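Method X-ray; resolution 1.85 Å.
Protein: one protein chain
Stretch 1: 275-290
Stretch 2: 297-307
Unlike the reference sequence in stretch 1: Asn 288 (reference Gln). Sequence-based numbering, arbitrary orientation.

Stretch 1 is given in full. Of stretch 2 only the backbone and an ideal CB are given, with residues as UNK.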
ATOM      1  N   LEU B 275      -9.641  19.297  -0.181  1.00  8.95           N
ATOM      2  CA  LEU B 275      -9.004  17.972  -0.193  1.00  8.12           C
ATOM      3  C   LEU B 275      -9.962  16.911  -0.730  1.00  9.58           C
ATOM      4  O   LEU B 275     -11.132  16.893  -0.341  1.00  9.92           O
ATOM      5  CB  LEU B 275      -8.563  17.574   1.238  1.00 11.87           C
ATOM      6  CG  LEU B 275      -7.459  18.382   1.946  1.00 12.45           C
ATOM      7  CD1 LEU B 275      -7.364  17.938   3.396  1.00 14.79           C
ATOM      8  CD2 LEU B 275      -6.094  18.238   1.260  1.00 14.09           C
ATOM      9  N   LEU B 276      -9.471  16.049  -1.633  1.00  5.94           N
ATOM     10  CA  LEU B 276     -10.196  14.845  -2.061  1.00  8.95           C
ATOM     11  C   LEU B 276     -10.202  13.754  -0.980  1.00  8.42           C
ATOM     12  O   LEU B 276     -11.248  13.089  -0.721  1.00  8.14           O
ATOM     13  CB  LEU B 276      -9.566  14.287  -3.357  1.00  7.45           C
ATOM     14  CG  LEU B 276     -10.127  12.943  -3.874  1.00 10.25           C
ATOM     15  CD1 LEU B 276     -11.582  13.148  -4.345  1.00 12.32           C
ATOM     16  CD2 LEU B 276      -9.257  12.349  -4.982  1.00 11.31           C
ATOM     17  N   SER B 277      -9.038  13.557  -0.364  1.00  9.49           N
ATOM     18  CA  SER B 277      -8.809  12.395   0.512  1.00  9.19           C
ATOM     19  C   SER B 277      -7.665  12.673   1.507  1.00 10.64           C
ATOM     20  O   SER B 277      -6.824  13.582   1.289  1.00  7.17           O
ATOM     21  CB  SER B 277      -8.517  11.131  -0.334  1.00  8.57           C
ATOM     22  OG  SER B 277      -7.439  11.374  -1.237  1.00  9.73           O
ATOM     23  N   ALA B 278      -7.664  11.928   2.614  1.00  8.25           N
ATOM     24  CA  ALA B 278      -6.607  12.047   3.653  1.00  8.79           C
ATOM     25  C   ALA B 278      -6.370  10.707   4.354  1.00  7.42           C
ATOM     26  O   ALA B 278      -7.276   9.851   4.388  1.00  5.86           O
ATOM     27  CB  ALA B 278      -6.964  13.161   4.688  1.00  5.73           C
ATOM     28  N   GLY B 279      -5.152  10.508   4.887  1.00  7.21           N
ATOM     29  CA  GLY B 279      -4.799   9.263   5.625  1.00  7.26           C
ATOM     30  C   GLY B 279      -4.078   9.578   6.936  1.00  9.42           C
ATOM     31  O   GLY B 279      -3.031  10.218   6.912  1.00  8.29           O
ATOM     32  N   LEU B 280      -4.650   9.156   8.075  1.00  6.99           N
ATOM     33  CA  LEU B 280      -4.088   9.405   9.402  1.00  7.64           C
ATOM     34  C   LEU B 280      -3.824   8.101  10.172  1.00  8.70           C
ATOM     35  O   LEU B 280      -4.785   7.348  10.491  1.00  9.82           O
ATOM     36  CB  LEU B 280      -5.021  10.293  10.264  1.00  9.08           C
ATOM     37  CG  LEU B 280      -5.446  11.715   9.857  1.00 12.86           C
ATOM     38  CD1 LEU B 280      -6.259  12.351  11.013  1.00 13.59           C
ATOM     39  CD2 LEU B 280      -4.251  12.634   9.463  1.00  4.89           C
ATOM     40  N   ASP B 281      -2.553   7.860  10.503  1.00  5.85           N
ATOM     41  CA  ASP B 281      -2.163   6.792  11.458  1.00  6.11           C
ATOM     42  C   ASP B 281      -2.158   7.335  12.908  1.00  7.84           C
ATOM     43  O   ASP B 281      -2.201   6.565  13.868  1.00  9.79           O
ATOM     44  CB  ASP B 281      -0.760   6.243  11.126  1.00  7.57           C
ATOM     45  CG  ASP B 281      -0.369   5.029  11.980  1.00 10.47           C
ATOM     46  OD1 ASP B 281      -1.143   4.035  12.031  1.00  7.03           O
ATOM     47  OD2 ASP B 281       0.750   5.044  12.559  1.00  7.64           O
ATOM     48  N   VAL B 282      -2.085   8.659  13.046  1.00  7.67           N
ATOM     49  CA  VAL B 282      -1.937   9.335  14.349  1.00  7.92           C
ATOM     50  C   VAL B 282      -3.019  10.435  14.484  1.00 10.45           C
ATOM     51  O   VAL B 282      -3.405  11.062  13.480  1.00  9.07           O
ATOM     52  CB  VAL B 282      -0.483   9.892  14.563  1.00  8.35           C
ATOM     53  CG1 VAL B 282       0.541   8.742  14.655  1.00  9.69           C
ATOM     54  CG2 VAL B 282      -0.063  10.891  13.420  1.00  8.36           C
ATOM     55  N   HIS B 283      -3.521  10.662  15.707  1.00 10.21           N
ATOM     56  CA  HIS B 283      -4.816  11.373  15.888  1.00  8.57           C
ATOM     57  C   HIS B 283      -4.686  12.452  16.947  1.00  6.79           C
ATOM     58  O   HIS B 283      -4.002  12.220  17.947  1.00  8.39           O
ATOM     59  CB  HIS B 283      -5.898  10.325  16.245  1.00 12.32           C
ATOM     60  CG  HIS B 283      -6.068   9.275  15.178  1.00  9.23           C
ATOM     61  ND1 HIS B 283      -5.341   8.099  15.149  1.00 10.23           N
ATOM     62  CD2 HIS B 283      -6.831   9.269  14.059  1.00  7.48           C
ATOM     63  CE1 HIS B 283      -5.664   7.410  14.064  1.00  3.65           C
ATOM     64  NE2 HIS B 283      -6.564   8.102  13.384  1.00 12.77           N
ATOM     65  N   GLU B 284      -5.266  13.640  16.722  1.00  7.39           N
ATOM     66  CA  GLU B 284      -5.032  14.777  17.670  1.00  7.24           C
ATOM     67  C   GLU B 284      -5.401  14.428  19.134  1.00 10.41           C
ATOM     68  O   GLU B 284      -4.648  14.772  20.060  1.00 10.10           O
ATOM     69  CB  GLU B 284      -5.720  16.095  17.230  1.00  8.66           C
ATOM     70  CG  GLU B 284      -5.366  17.286  18.188  1.00  7.55           C
ATOM     71  CD  GLU B 284      -5.822  18.668  17.695  1.00 11.25           C
ATOM     72  OE1 GLU B 284      -6.426  18.774  16.597  1.00  9.95           O
ATOM     73  OE2 GLU B 284      -5.583  19.662  18.435  1.00 13.59           O
ATOM     74  N   PHE B 285      -6.543  13.754  19.312  1.00 11.82           N
ATOM     75  CA  PHE B 285      -7.063  13.340  20.650  1.00 11.65           C
ATOM     76  C   PHE B 285      -6.972  11.833  20.921  1.00 12.91           C
ATOM     77  O   PHE B 285      -7.760  11.257  21.712  1.00 11.01           O
ATOM     78  CB  PHE B 285      -8.482  13.921  20.880  1.00 11.58           C
ATOM     79  CG  PHE B 285      -8.557  15.412  20.585  1.00 11.74           C
ATOM     80  CD1 PHE B 285      -8.050  16.343  21.497  1.00 16.76           C
ATOM     81  CD2 PHE B 285      -9.066  15.876  19.376  1.00 11.79           C
ATOM     82  CE1 PHE B 285      -8.076  17.731  21.201  1.00 14.36           C
ATOM     83  CE2 PHE B 285      -9.101  17.261  19.083  1.00 15.21           C
ATOM     84  CZ  PHE B 285      -8.613  18.170  19.992  1.00 12.52           C
ATOM     85  N   GLU B 286      -5.966  11.208  20.303  1.00 10.25           N
ATOM     86  CA  GLU B 286      -5.631   9.787  20.509  1.00 12.51           C
ATOM     87  C   GLU B 286      -5.705   9.394  22.006  1.00 12.42           C
ATOM     88  O   GLU B 286      -5.127  10.078  22.849  1.00 12.06           O
ATOM     89  CB  GLU B 286      -4.227   9.516  19.942  1.00 13.89           C
ATOM     90  CG  GLU B 286      -3.974   8.090  19.491  1.00 15.50           C
ATOM     91  CD  GLU B 286      -2.640   7.944  18.755  1.00 16.63           C
ATOM     92  OE1 GLU B 286      -2.410   8.627  17.721  1.00 12.24           O
ATOM     93  OE2 GLU B 286      -1.825   7.137  19.221  1.00 15.95           O
ATOM     94  N   PRO B 287      -6.391   8.276  22.343  1.00 14.64           N
ATOM     95  CA  PRO B 287      -6.988   7.235  21.500  1.00 12.48           C
ATOM     96  C   PRO B 287      -8.444   7.432  20.996  1.00 13.58           C
ATOM     97  O   PRO B 287      -9.026   6.444  20.526  1.00 14.79           O
ATOM     98  CB  PRO B 287      -6.908   5.985  22.398  1.00 15.28           C
ATOM     99  CG  PRO B 287      -7.074   6.532  23.791  1.00 14.48           C
ATOM    100  CD  PRO B 287      -6.582   7.981  23.782  1.00 17.16           C
ATOM    101  N   ASN B 288      -9.030   8.637  21.066  1.00 12.80           N
ATOM    102  CA  ASN B 288     -10.327   8.867  20.368  1.00 14.87           C
ATOM    103  C   ASN B 288     -10.082   9.398  18.957  1.00 14.48           C
ATOM    104  O   ASN B 288      -9.492  10.480  18.769  1.00 15.54           O
ATOM    105  CB  ASN B 288     -11.375   9.754  21.119  1.00 18.11           C
ATOM    106  CG  ASN B 288     -12.889   9.237  20.903  1.00 20.91           C
ATOM    107  OD1 ASN B 288     -13.406   9.115  19.777  1.00 23.58           O
ATOM    108  ND2 ASN B 288     -13.541   8.893  22.001  1.00 11.78           N
ATOM    109  N   VAL B 289     -10.541   8.621  17.988  1.00 13.03           N
ATOM    110  CA  VAL B 289     -10.516   8.978  16.573  1.00 12.69           C
ATOM    111  C   VAL B 289     -11.731   9.878  16.283  1.00 13.69           C
ATOM    112  O   VAL B 289     -12.817   9.652  16.831  1.00 14.59           O
ATOM    113  CB  VAL B 289     -10.576   7.699  15.710  1.00 10.11           C
ATOM    114  CG1 VAL B 289     -10.731   8.014  14.195  1.00 12.46           C
ATOM    115  CG2 VAL B 289      -9.325   6.805  15.966  1.00 11.39           C
ATOM    116  N   SER B 290     -11.551  10.863  15.402  1.00 12.45           N
ATOM    117  CA  SER B 290     -12.594  11.848  15.044  1.00 13.80           C
ATOM    118  C   SER B 290     -13.866  11.218  14.456  1.00 12.17           C
ATOM    119  O   SER B 290     -13.821  10.598  13.386  1.00 12.35           O
ATOM    120  CB  SER B 290     -12.010  12.861  14.040  1.00 12.87           C
ATOM    121  OG  SER B 290     -13.017  13.745  13.566  1.00 12.40           O
ATOM    122  N   UNK B 297     -16.591   9.752   3.225  1.00 18.50           N
ATOM    123  CA  UNK B 297     -16.244   8.697   2.247  1.00 18.03           C
ATOM    124  C   UNK B 297     -14.757   8.311   2.214  1.00 18.28           C
ATOM    125  O   UNK B 297     -14.414   7.121   2.217  1.00 14.99           O
ATOM    126  CB  UNK B 297     -16.659   9.156   0.848  1.00 18.03           C
ATOM    127  N   UNK B 298     -13.888   9.322   2.167  1.00 12.29           N
ATOM    128  CA  UNK B 298     -12.503   9.118   1.725  1.00 11.70           C
ATOM    129  C   UNK B 298     -11.395   9.438   2.764  1.00 10.54           C
ATOM    130  O   UNK B 298     -10.297   9.916   2.405  1.00 10.50           O
ATOM    131  CB  UNK B 298     -12.267   9.980   0.483  1.00 11.70           C
ATOM    132  N   UNK B 299     -11.650   9.159   4.042  1.00  9.62           N
ATOM    133  CA  UNK B 299     -10.594   9.319   5.065  1.00  9.15           C
ATOM    134  C   UNK B 299     -10.118   7.931   5.557  1.00 11.72           C
ATOM    135  O   UNK B 299     -10.910   7.156   6.114  1.00 12.10           O
ATOM    136  CB  UNK B 299     -11.108  10.152   6.241  1.00  9.15           C
ATOM    137  N   UNK B 300      -8.844   7.624   5.328  1.00  6.78           N
ATOM    138  CA  UNK B 300      -8.215   6.369   5.765  1.00  7.31           C
ATOM    139  C   UNK B 300      -7.706   6.560   7.208  1.00  9.03           C
ATOM    140  O   UNK B 300      -6.952   7.508   7.502  1.00  8.52           O
ATOM    141  CB  UNK B 300      -7.074   5.968   4.828  1.00  7.31           C
ATOM    142  N   UNK B 301      -8.142   5.674   8.110  1.00  8.66           N
ATOM    143  CA  UNK B 301      -7.827   5.787   9.550  1.00  6.31           C
ATOM    144  C   UNK B 301      -7.274   4.471  10.137  1.00  8.17           C
ATOM    145  O   UNK B 301      -7.924   3.426  10.043  1.00  6.89           O
ATOM    146  CB  UNK B 301      -9.080   6.203  10.323  1.00  6.31           C
ATOM    147  N   UNK B 302      -6.079   4.519  10.733  1.00  8.17           N
ATOM    148  CA  UNK B 302      -5.444   3.322  11.365  1.00  7.74           C
ATOM    149  C   UNK B 302      -5.103   3.560  12.875  1.00  7.24           C
ATOM    150  O   UNK B 302      -4.999   4.715  13.324  1.00  8.11           O
ATOM    151  CB  UNK B 302      -4.167   2.958  10.605  1.00  7.74           C
ATOM    152  N   UNK B 303      -4.957   2.481  13.654  1.00  5.59           N
ATOM    153  CA  UNK B 303      -4.701   2.562  15.111  1.00  6.86           C
ATOM    154  C   UNK B 303      -3.207   2.758  15.534  1.00  9.40           C
ATOM    155  O   UNK B 303      -2.671   1.958  16.330  1.00  9.03           O
ATOM    156  CB  UNK B 303      -5.224   1.279  15.760  1.00  6.86           C
ATOM    157  N   UNK B 304      -2.559   3.825  15.036  1.00  6.86           N
ATOM    158  CA  UNK B 304      -1.130   4.123  15.350  1.00  7.90           C
ATOM    159  C   UNK B 304      -0.234   2.867  15.183  1.00  7.84           C
ATOM    160  O   UNK B 304       0.555   2.502  16.083  1.00  7.43           O
ATOM    161  CB  UNK B 304      -1.007   4.653  16.780  1.00  7.90           C
ATOM    162  N   UNK B 305      -0.366   2.209  14.028  1.00  7.15           N
ATOM    163  CA  UNK B 305       0.449   1.020  13.726  1.00  5.85           C
ATOM    164  C   UNK B 305       1.787   1.285  12.997  1.00  5.05           C
ATOM    165  O   UNK B 305       2.504   0.338  12.686  1.00  6.37           O
ATOM    166  CB  UNK B 305      -0.386   0.064  12.872  1.00  5.85           C
ATOM    167  N   UNK B 306       2.127   2.552  12.745  1.00  6.76           N
ATOM    168  CA  UNK B 306       3.365   2.872  11.978  1.00  6.53           C
ATOM    169  C   UNK B 306       4.579   1.975  12.264  1.00  6.71           C
ATOM    170  O   UNK B 306       5.134   1.316  11.354  1.00  6.18           O
ATOM    171  CB  UNK B 306       3.768   4.319  12.267  1.00  6.53           C
ATOM    172  N   UNK B 307       4.994   1.941  13.526  1.00  5.92           N
ATOM    173  CA  UNK B 307       6.178   1.168  13.924  1.00  8.74           C
ATOM    174  C   UNK B 307       5.915  -0.265  14.386  1.00 10.69           C
ATOM    175  O   UNK B 307       6.842  -0.962  14.828  1.00  9.68           O
ATOM    176  CB  UNK B 307       6.896   1.912  15.051  1.00  8.74           C
TER

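At position 297 the CA-to-CB bond points sideways and nothing of stretch 1 lies within 5.5 Å of the ideal CB, so almost any side chain would suit. The residue is Lys 297, whose extended chain leads away from stretch 1.

Position 298 points toward stretch 1, its ideal CB 3.5 Å from Leu 276 O and 4.0 Å from Ser 277 CB. A medium-sized or flat side chain, polar or not, could lie here. His 298 fills it, with chi1 in m, and its backbone O accepts a weak hydrogen bond from Ala 278 N (3.3 Å).

Positions 299 to 301 form a strand running parallel to 277-280. Position 299 shares a face with Ala 278 and Leu 280, and its ideal CB is 4.3 Å from Ala 278 O; small or branched apolar residues fit, and Val 299 is found. Position 300 turns to the other face, beside Gly 279, whose lack of a side chain leaves the ideal CB 4.1 Å from Gly 279 CA. Ser, Thr or Val would be reasonable; it is Thr 300, its OG1 bonded elsewhere in the structure. The backbone holds the register: Thr 300 N donates to Ala 278 O and Leu 280 N to Thr 300 O, both at 2.9 Å.

At 301 the CB returns to the face of Leu 280, with Val 289 CG1 4.6 Å and His 283 NE2 4.4 Å away. This largely apolar surround favours Leu, Ile or Met. Leu 301 reaches Val 289 CG1 with CD1 (4.0 Å) and Leu 280 CB with CD2 (4.2 Å).

Position 302 places its ideal CB 3.5 Å from Asp 281 OD1, an acceptor that invites Ser, Thr or Asn. Thr 302, with chi1 in p, donates from OG1 to Asp 281 OD1 at 2.8 Å, while its N donates to Leu 280 O (3.1 Å).

Position 303 points away, leaving the choice open; it is Thr 303.

Position 304 has positive phi and psi (48/50), which Gly, Asn or Asp tolerate readily. Yet the carboxylate of Glu 286 and the methyl CG1 of Val 282 lie nearby, so a polar ring would also suit. His 304 lays one ring face against Val 282 CG1, 3.5 Å from the ring centroid.

Position 305 points away, and an aliphatic residue is one option among several. Ile 305 donates its backbone N to Asp 281 OD1 (2.8 Å).

At 306 an ideal CB would sit only 3.1 Å from Asp 281 OD2, favouring glycine. Gly 306 N donates to that OD2 at 2.9 Å.

Position 307 has room for a CB, yet is Gly 307.

Stretch 2, residues 297-307: KHVTLTTHIGG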
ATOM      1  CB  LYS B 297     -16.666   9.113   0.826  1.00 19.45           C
ATOM      2  CG  LYS B 297     -18.121   8.798   0.468  1.00 22.60           C
ATOM      3  CD  LYS B 297     -18.437   9.190  -0.972  1.00 18.17           C
ATOM      4  CE  LYS B 297     -19.893   8.885  -1.331  1.00 23.47           C
ATOM      5  NZ  LYS B 297     -20.204   9.300  -2.724  1.00 21.15           N
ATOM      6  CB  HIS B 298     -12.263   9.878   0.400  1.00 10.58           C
ATOM      7  CG  HIS B 298     -13.126   9.412  -0.743  1.00 14.70           C
ATOM      8  ND1 HIS B 298     -13.221   8.091  -1.126  1.00 12.40           N
ATOM      9  CD2 HIS B 298     -13.906  10.109  -1.607  1.00 14.81           C
ATOM     10  CE1 HIS B 298     -14.035   7.992  -2.166  1.00 16.69           C
ATOM     11  NE2 HIS B 298     -14.458   9.205  -2.485  1.00 10.58           N
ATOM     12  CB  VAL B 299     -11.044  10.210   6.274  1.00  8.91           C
ATOM     13  CG1 VAL B 299      -9.872  10.466   7.257  1.00  9.86           C
ATOM     14  CG2 VAL B 299     -11.618  11.550   5.806  1.00  8.79           C
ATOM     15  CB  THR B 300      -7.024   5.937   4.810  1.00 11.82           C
ATOM     16  OG1 THR B 300      -7.468   5.823   3.443  1.00  8.69           O
ATOM     17  CG2 THR B 300      -6.376   4.613   5.277  1.00  7.44           C
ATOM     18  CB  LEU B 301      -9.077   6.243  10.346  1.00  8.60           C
ATOM     19  CG  LEU B 301      -9.715   7.583   9.898  1.00 11.10           C
ATOM     20  CD1 LEU B 301     -11.221   7.662  10.214  1.00 10.44           C
ATOM     21  CD2 LEU B 301      -8.944   8.768  10.452  1.00  7.85           C
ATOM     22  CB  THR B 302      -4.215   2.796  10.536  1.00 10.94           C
ATOM     23  OG1 THR B 302      -3.293   3.874  10.253  1.00  7.92           O
ATOM     24  CG2 THR B 302      -4.678   2.191   9.200  1.00  8.49           C
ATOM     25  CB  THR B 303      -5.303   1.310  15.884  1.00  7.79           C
ATOM     26  OG1 THR B 303      -4.646   0.103  15.453  1.00  8.86           O
ATOM     27  CG2 THR B 303      -6.808   1.178  15.636  1.00  8.97           C
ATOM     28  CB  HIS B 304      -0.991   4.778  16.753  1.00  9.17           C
ATOM     29  CG  HIS B 304       0.242   5.628  16.936  1.00 12.61           C
ATOM     30  ND1 HIS B 304       1.399   5.469  16.198  1.00 17.92           N
ATOM     31  CD2 HIS B 304       0.499   6.628  17.816  1.00 12.23           C
ATOM     32  CE1 HIS B 304       2.304   6.354  16.594  1.00 13.01           C
ATOM     33  NE2 HIS B 304       1.786   7.061  17.583  1.00 22.62           N
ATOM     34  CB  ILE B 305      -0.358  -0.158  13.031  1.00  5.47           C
ATOM     35  CG1 ILE B 305      -1.040   0.298  11.720  1.00  6.38           C
ATOM     36  CG2 ILE B 305      -1.358  -0.810  14.033  1.00 11.32           C
ATOM     37  CD1 ILE B 305      -1.556  -0.869  10.845  1.00  5.94           C
TER
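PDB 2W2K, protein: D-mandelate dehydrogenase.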